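Local coordinates for racemase (Pseudovibrio sp. JE062, PDB 3MKC), which is of unknown function but has the two-domain architecture of the mandelate racemase and muconate lactonizing enzyme family within the enolase superfamily, at residues 47-52 with 287-292; 28-33 with 315-320. All blocks are in the same frame, centred on the assembly; numbering follows the deposited sequence.

Contact 1: 47-52 with 287-292; sequences EADGSP and DYNRCG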
ATOM      1  N   GLU A  47      -4.691   9.521  -2.958  1.00 16.70           N
ATOM      2  CA  GLU A  47      -3.354   9.974  -3.291  1.00 16.93           C
ATOM      3  C   GLU A  47      -2.706   9.003  -4.264  1.00 17.49           C
ATOM      4  O   GLU A  47      -3.009   7.805  -4.259  1.00 15.88           O
ATOM      5  CB  GLU A  47      -2.500  10.171  -2.028  1.00 18.55           C
ATOM      6  CG  GLU A  47      -2.012   8.921  -1.346  1.00 18.46           C
ATOM      7  CD  GLU A  47      -1.242   9.229  -0.071  1.00 19.91           C
ATOM      8  OE1 GLU A  47      -0.687  10.342   0.045  1.00 18.94           O
ATOM      9  OE2 GLU A  47      -1.183   8.354   0.812  1.00 17.05           O
ATOM     10  N   ALA A  48      -1.841   9.543  -5.117  1.00 16.71           N
ATOM     11  CA  ALA A  48      -1.151   8.762  -6.134  1.00 16.06           C
ATOM     12  C   ALA A  48       0.357   8.744  -5.923  1.00 15.18           C
ATOM     13  O   ALA A  48       0.943   9.724  -5.456  1.00 13.22           O
ATOM     14  CB  ALA A  48      -1.474   9.329  -7.513  1.00 15.29           C
ATOM     15  N   ASP A  49       0.986   7.625  -6.274  1.00 14.85           N
ATOM     16  CA  ASP A  49       2.432   7.494  -6.138  1.00 14.23           C
ATOM     17  C   ASP A  49       3.083   8.117  -7.379  1.00 14.65           C
ATOM     18  O   ASP A  49       2.380   8.523  -8.309  1.00 13.89           O
ATOM     19  CB  ASP A  49       2.803   6.014  -6.018  1.00 14.58           C
ATOM     20  CG  ASP A  49       4.202   5.802  -5.478  1.00 15.69           C
ATOM     21  OD1 ASP A  49       4.749   6.717  -4.826  1.00 16.24           O
ATOM     22  OD2 ASP A  49       4.751   4.707  -5.693  1.00 15.28           O
ATOM     23  N   GLY A  50       4.412   8.200  -7.375  1.00 14.57           N
ATOM     24  CA  GLY A  50       5.145   8.763  -8.501  1.00 15.97           C
ATOM     25  C   GLY A  50       5.634  10.188  -8.291  1.00 17.08           C
ATOM     26  O   GLY A  50       5.175  10.888  -7.385  1.00 17.04           O
ATOM     27  N   SER A  51       6.572  10.624  -9.127  1.00 16.51           N
ATOM     28  CA  SER A  51       7.093  11.984  -9.024  1.00 15.77           C
ATOM     29  C   SER A  51       5.904  12.932  -9.148  1.00 14.79           C
ATOM     30  O   SER A  51       5.205  12.936 -10.158  1.00 15.01           O
ATOM     31  CB  SER A  51       8.100  12.251 -10.142  1.00 13.81           C
ATOM     32  OG  SER A  51       9.252  11.440  -9.991  1.00 14.64           O
ATOM     33  N   PRO A  52       5.657  13.745  -8.111  1.00 16.30           N
ATOM     34  CA  PRO A  52       4.530  14.684  -8.138  1.00 16.95           C
ATOM     35  C   PRO A  52       4.409  15.505  -9.420  1.00 17.23           C
ATOM     36  O   PRO A  52       3.320  15.639  -9.968  1.00 17.98           O
ATOM     37  CB  PRO A  52       4.779  15.555  -6.910  1.00 18.16           C
ATOM     38  CG  PRO A  52       5.415  14.592  -5.951  1.00 17.65           C
ATOM     39  CD  PRO A  52       6.395  13.839  -6.839  1.00 17.23           C
ATOM     40  N   ASP A 287       0.362  -2.107  -4.413  1.00 11.74           N
ATOM     41  CA  ASP A 287       0.116  -0.876  -3.647  1.00 11.85           C
ATOM     42  C   ASP A 287      -1.186  -0.132  -3.946  1.00 11.01           C
ATOM     43  O   ASP A 287      -1.584   0.005  -5.095  1.00 12.14           O
ATOM     44  CB  ASP A 287       1.302   0.068  -3.873  1.00 12.79           C
ATOM     45  CG  ASP A 287       1.359   1.208  -2.874  1.00 13.65           C
ATOM     46  OD1 ASP A 287       0.307   1.780  -2.536  1.00 15.17           O
ATOM     47  OD2 ASP A 287       2.480   1.540  -2.442  1.00 17.42           O
ATOM     48  N   TYR A 288      -1.828   0.366  -2.889  1.00 12.04           N
ATOM     49  CA  TYR A 288      -3.077   1.116  -2.997  1.00 12.24           C
ATOM     50  C   TYR A 288      -2.987   2.255  -3.995  1.00 13.38           C
ATOM     51  O   TYR A 288      -3.875   2.445  -4.829  1.00 14.01           O
ATOM     52  CB  TYR A 288      -3.450   1.742  -1.648  1.00 13.29           C
ATOM     53  CG  TYR A 288      -3.534   0.786  -0.491  1.00  9.91           C
ATOM     54  CD1 TYR A 288      -4.722   0.121  -0.193  1.00 12.55           C
ATOM     55  CD2 TYR A 288      -2.422   0.544   0.314  1.00 10.93           C
ATOM     56  CE1 TYR A 288      -4.804  -0.763   0.876  1.00 11.40           C
ATOM     57  CE2 TYR A 288      -2.492  -0.339   1.385  1.00 12.23           C
ATOM     58  CZ  TYR A 288      -3.685  -0.992   1.659  1.00 12.89           C
ATOM     59  OH  TYR A 288      -3.750  -1.897   2.698  1.00 13.27           O
ATOM     60  N   ASN A 289      -1.914   3.027  -3.889  1.00 14.29           N
ATOM     61  CA  ASN A 289      -1.743   4.196  -4.736  1.00 14.56           C
ATOM     62  C   ASN A 289      -0.947   3.964  -6.010  1.00 14.71           C
ATOM     63  O   ASN A 289      -0.488   4.919  -6.644  1.00 13.22           O
ATOM     64  CB  ASN A 289      -1.110   5.330  -3.915  1.00 16.67           C
ATOM     65  CG  ASN A 289       0.159   4.898  -3.204  1.00 16.68           C
ATOM     66  OD1 ASN A 289       1.112   4.439  -3.837  1.00 17.80           O
ATOM     67  ND2 ASN A 289       0.178   5.042  -1.875  1.00 13.79           N
ATOM     68  N   ARG A 290      -0.794   2.698  -6.391  1.00 11.90           N
ATOM     69  CA  ARG A 290      -0.056   2.360  -7.599  1.00 12.09           C
ATOM     70  C   ARG A 290      -0.817   1.435  -8.544  1.00 12.39           C
ATOM     71  O   ARG A 290      -0.947   1.713  -9.738  1.00 13.35           O
ATOM     72  CB  ARG A 290       1.263   1.656  -7.253  1.00 11.72           C
ATOM     73  CG  ARG A 290       2.336   2.502  -6.583  1.00 10.51           C
ATOM     74  CD  ARG A 290       3.506   1.605  -6.164  1.00  8.70           C
ATOM     75  NE  ARG A 290       4.196   1.002  -7.306  1.00 11.65           N
ATOM     76  CZ  ARG A 290       5.140   1.614  -8.018  1.00 11.22           C
ATOM     77  NH1 ARG A 290       5.513   2.848  -7.702  1.00 11.71           N
ATOM     78  NH2 ARG A 290       5.708   0.996  -9.048  1.00 10.72           N
ATOM     79  N   CYS A 291      -1.320   0.333  -7.992  1.00 12.64           N
ATOM     80  CA  CYS A 291      -1.960  -0.711  -8.790  1.00 11.77           C
ATOM     81  C   CYS A 291      -3.365  -0.567  -9.327  1.00 10.90           C
ATOM     82  O   CYS A 291      -3.803  -1.425 -10.088  1.00 12.52           O
ATOM     83  CB  CYS A 291      -1.892  -2.036  -8.032  1.00 12.15           C
ATOM     84  SG  CYS A 291      -3.168  -2.208  -6.763  1.00 13.46           S
ATOM     85  N   GLY A 292      -4.074   0.493  -8.950  1.00  9.63           N
ATOM     86  CA  GLY A 292      -5.436   0.653  -9.426  1.00  8.80           C
ATOM     87  C   GLY A 292      -6.398   0.940  -8.282  1.00  9.40           C
ATOM     88  O   GLY A 292      -7.605   0.849  -8.450  1.00 12.02           O
TER

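Contact 2: 28-33 with 315-320; sequences SQNTVV and NWKTGI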
ATOM      1  N   SER A  28      13.713  12.668   0.239  1.00 33.47           N
ATOM      2  CA  SER A  28      12.649  13.655   0.064  1.00 35.12           C
ATOM      3  C   SER A  28      11.269  13.000   0.154  1.00 34.08           C
ATOM      4  O   SER A  28      11.021  11.965  -0.472  1.00 35.24           O
ATOM      5  CB  SER A  28      12.810  14.357  -1.279  1.00 35.52           C
ATOM      6  N   GLN A  29      10.381  13.614   0.935  1.00 33.05           N
ATOM      7  CA  GLN A  29       9.024  13.111   1.133  1.00 30.74           C
ATOM      8  C   GLN A  29       8.050  13.892   0.276  1.00 28.45           C
ATOM      9  O   GLN A  29       8.118  15.118   0.199  1.00 28.03           O
ATOM     10  CB  GLN A  29       8.596  13.277   2.592  1.00 32.12           C
ATOM     11  CG  GLN A  29       9.713  13.097   3.592  1.00 32.26           C
ATOM     12  CD  GLN A  29       9.320  13.549   4.979  1.00 32.84           C
ATOM     13  OE1 GLN A  29      10.175  13.722   5.846  1.00 33.71           O
ATOM     14  NE2 GLN A  29       8.019  13.737   5.201  1.00 31.24           N
ATOM     15  N   ASN A  30       7.121  13.188  -0.352  1.00 25.46           N
ATOM     16  CA  ASN A  30       6.146  13.860  -1.176  1.00 22.10           C
ATOM     17  C   ASN A  30       5.007  12.934  -1.537  1.00 20.82           C
ATOM     18  O   ASN A  30       5.056  11.728  -1.295  1.00 20.00           O
ATOM     19  CB  ASN A  30       6.810  14.396  -2.451  1.00 24.45           C
ATOM     20  CG  ASN A  30       7.472  13.303  -3.266  1.00 26.41           C
ATOM     21  OD1 ASN A  30       6.840  12.306  -3.607  1.00 27.04           O
ATOM     22  ND2 ASN A  30       8.747  13.487  -3.584  1.00 28.43           N
ATOM     23  N   THR A  31       3.966  13.521  -2.104  1.00 18.98           N
ATOM     24  CA  THR A  31       2.818  12.765  -2.534  1.00 18.51           C
ATOM     25  C   THR A  31       2.001  13.644  -3.463  1.00 19.05           C
ATOM     26  O   THR A  31       2.351  14.803  -3.726  1.00 19.04           O
ATOM     27  CB  THR A  31       1.938  12.324  -1.344  1.00 17.74           C
ATOM     28  OG1 THR A  31       0.955  11.392  -1.808  1.00 17.03           O
ATOM     29  CG2 THR A  31       1.225  13.527  -0.717  1.00 17.93           C
ATOM     30  N   VAL A  32       0.925  13.078  -3.980  1.00 17.22           N
ATOM     31  CA  VAL A  32       0.050  13.811  -4.856  1.00 17.56           C
ATOM     32  C   VAL A  32      -1.356  13.558  -4.366  1.00 17.89           C
ATOM     33  O   VAL A  32      -1.909  12.479  -4.564  1.00 18.78           O
ATOM     34  CB  VAL A  32       0.188  13.337  -6.304  1.00 18.12           C
ATOM     35  CG1 VAL A  32      -0.689  14.174  -7.201  1.00 18.88           C
ATOM     36  CG2 VAL A  32       1.642  13.426  -6.732  1.00 19.55           C
ATOM     37  N   VAL A  33      -1.925  14.548  -3.691  1.00 17.67           N
ATOM     38  CA  VAL A  33      -3.279  14.408  -3.190  1.00 17.79           C
ATOM     39  C   VAL A  33      -4.255  14.533  -4.342  1.00 19.05           C
ATOM     40  O   VAL A  33      -4.087  15.382  -5.218  1.00 20.92           O
ATOM     41  CB  VAL A  33      -3.615  15.499  -2.155  1.00 17.97           C
ATOM     42  CG1 VAL A  33      -5.071  15.368  -1.720  1.00 17.01           C
ATOM     43  CG2 VAL A  33      -2.688  15.382  -0.960  1.00 16.73           C
ATOM     44  N   ASN A 315       2.290  -0.242   1.682  1.00 19.23           N
ATOM     45  CA  ASN A 315       1.762   1.009   2.196  1.00 20.45           C
ATOM     46  C   ASN A 315       2.862   1.857   2.822  1.00 21.45           C
ATOM     47  O   ASN A 315       3.321   1.579   3.931  1.00 21.34           O
ATOM     48  CB  ASN A 315       0.656   0.725   3.218  1.00 20.48           C
ATOM     49  CG  ASN A 315       0.216   1.972   3.968  1.00 23.20           C
ATOM     50  OD1 ASN A 315       0.423   3.090   3.504  1.00 23.48           O
ATOM     51  ND2 ASN A 315      -0.406   1.780   5.127  1.00 22.22           N
ATOM     52  N   TRP A 316       3.286   2.878   2.084  1.00 21.22           N
ATOM     53  CA  TRP A 316       4.312   3.796   2.551  1.00 22.72           C
ATOM     54  C   TRP A 316       4.132   5.166   1.904  1.00 20.89           C
ATOM     55  O   TRP A 316       4.919   5.574   1.051  1.00 21.10           O
ATOM     56  CB  TRP A 316       5.711   3.250   2.247  1.00 25.38           C
ATOM     57  CG  TRP A 316       6.789   4.032   2.927  1.00 30.69           C
ATOM     58  CD1 TRP A 316       7.452   5.124   2.435  1.00 31.33           C
ATOM     59  CD2 TRP A 316       7.274   3.833   4.260  1.00 31.69           C
ATOM     60  NE1 TRP A 316       8.317   5.620   3.384  1.00 33.35           N
ATOM     61  CE2 TRP A 316       8.227   4.848   4.514  1.00 33.30           C
ATOM     62  CE3 TRP A 316       6.993   2.899   5.266  1.00 32.59           C
ATOM     63  CZ2 TRP A 316       8.903   4.954   5.736  1.00 33.61           C
ATOM     64  CZ3 TRP A 316       7.666   3.005   6.486  1.00 34.23           C
ATOM     65  CH2 TRP A 316       8.611   4.028   6.707  1.00 34.74           C
ATOM     66  N   LYS A 317       3.070   5.856   2.305  1.00 20.52           N
ATOM     67  CA  LYS A 317       2.770   7.191   1.799  1.00 20.00           C
ATOM     68  C   LYS A 317       2.351   8.056   2.983  1.00 17.93           C
ATOM     69  O   LYS A 317       3.084   8.149   3.963  1.00 16.99           O
ATOM     70  CB  LYS A 317       1.640   7.157   0.769  1.00 22.04           C
ATOM     71  CG  LYS A 317       2.077   7.168  -0.687  1.00 25.27           C
ATOM     72  CD  LYS A 317       3.061   8.289  -1.012  1.00 24.45           C
ATOM     73  CE  LYS A 317       3.173   8.464  -2.517  1.00 24.77           C
ATOM     74  NZ  LYS A 317       4.370   9.229  -2.953  1.00 23.07           N
ATOM     75  N   THR A 318       1.173   8.665   2.897  1.00 17.67           N
ATOM     76  CA  THR A 318       0.697   9.521   3.982  1.00 17.22           C
ATOM     77  C   THR A 318      -0.494   8.925   4.713  1.00 18.20           C
ATOM     78  O   THR A 318      -0.814   7.749   4.543  1.00 17.23           O
ATOM     79  CB  THR A 318       0.304  10.921   3.472  1.00 16.07           C
ATOM     80  OG1 THR A 318      -0.951  10.856   2.787  1.00 15.90           O
ATOM     81  CG2 THR A 318       1.369  11.456   2.530  1.00 17.52           C
ATOM     82  N   GLY A 319      -1.147   9.746   5.531  1.00 17.60           N
ATOM     83  CA  GLY A 319      -2.296   9.280   6.281  1.00 17.28           C
ATOM     84  C   GLY A 319      -3.470   8.918   5.390  1.00 16.96           C
ATOM     85  O   GLY A 319      -4.385   8.214   5.813  1.00 17.10           O
ATOM     86  N   ILE A 320      -3.451   9.400   4.151  1.00 16.06           N
ATOM     87  CA  ILE A 320      -4.537   9.106   3.225  1.00 16.08           C
ATOM     88  C   ILE A 320      -4.557   7.617   2.876  1.00 17.16           C
ATOM     89  O   ILE A 320      -5.606   6.972   2.902  1.00 15.84           O
ATOM     90  CB  ILE A 320      -4.399   9.929   1.932  1.00 16.94           C
ATOM     91  CG1 ILE A 320      -4.437  11.427   2.267  1.00 16.26           C
ATOM     92  CG2 ILE A 320      -5.524   9.579   0.972  1.00 16.44           C
ATOM     93  CD1 ILE A 320      -4.341  12.336   1.051  1.00 19.02           C
TER

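Contact 1: 47-52 with 287-292
Strand 43-48 and the loop that follows it, in the N-terminal domain, meet the loop between strand 283-284 and helix 293-306 of the barrel domain through Glu47 and Asp49 on one side and Asn289 and Arg290 on the other. The backbone N of Asp49 donates to Asn289 O at 3.1 Å. Beyond this bond the carboxylate of Asp49, its CG anti to the backbone N (chi1 -163°), turns to Arg290, whose NH1 gives a hydrogen bond and salt bridge to Asp49 OD2 of 2.8 Å. That oxygen lies in the guanidinium plane, whereas NH1 reaches it on the anti side, somewhat out of the carboxylate plane; the two planes stand 68° apart. Arg290 CG also packs against Asp49 CB at 3.6 Å. The other oxygen of Asp49 pairs with Lys317, so the carboxylate is shared by two cations.

Asn289 packs closely, its CB 3.1 Å from Glu47 O, a buried carbonyl with no hydrogen-bonding partner in the model, and its OD1 3.2 Å from Asp49 CB. Asp287 steadies this residue by an Asx turn, OD1 accepting from Asn289 N at 2.9 Å, while the Asn289 amide nitrogen bonds Thr321. Such a junction, with a loop after a barrel strand packed on the N-terminal domain, is characteristic of the enolase superfamily, whose smaller domain caps the barrel.

Contact 2: 28-33 with 315-320
A bend at chi2 (-51°) in Lys317 sets CD off from the line of its first carbons, and the nearly extended chain beyond carries NZ to the backbone of strand 29-38. There NZ, the ammonium that also pairs with Asp49, donates to Asn30 O at 3.1 Å, tilted 31° from the carbonyl plane. The hydroxyl of Thr31 lies beside the lysine methylenes, OG1 being 3.7 Å from Lys317 CE. Thr31 and Thr318 reach toward each other tip to tip, with their CG2 methyls 3.9 Å apart.

In Thr318, chi1 of 75° places OG1 between the backbone N and the carbonyl carbon, where it N-caps helix 319-331 by accepting from Ile320 N at 3.2 Å. The hydroxyls of Thr31 and Thr318 are both hydrogen-bonded to OE1 of Glu47, whose OE2 bonds Thr321. In the first turn of the helix, Ile320 crosses Val33 at about a right angle, its CD1 4.0 Å from Val33 CG2 and 4.2 Å from Val33 CG1. A lysine bond to the Asn30 carbonyl, threonine hydroxyls gathered on one carboxylate and aliphatic packing at Val33 together imply a largely buried joint, with these polar groups paired and its far end apolar.

Overall arrangement
The centres of the two contacts lie about 9 Å apart, and both join the N-terminal domain, with its three-stranded antiparallel sheet, to the barrel domain. Contact 1 uses strand 43-48 and the loop after it, and contact 2 the neighbouring strand 29-38. Along the chain the order is 28-33, 47-52, 287-292 and 315-320, which places contact 1 within the span that contact 2 brackets. The two also touch directly: the carboxylate of Glu47, from contact 1, bridges the two threonines of contact 2, and Lys317 packs on Glu47 and Asn289. Consecutive sheet strands therefore meet one barrel loop, and another loop with the helix start that follows it, in one continuous, largely buried interface between the domains.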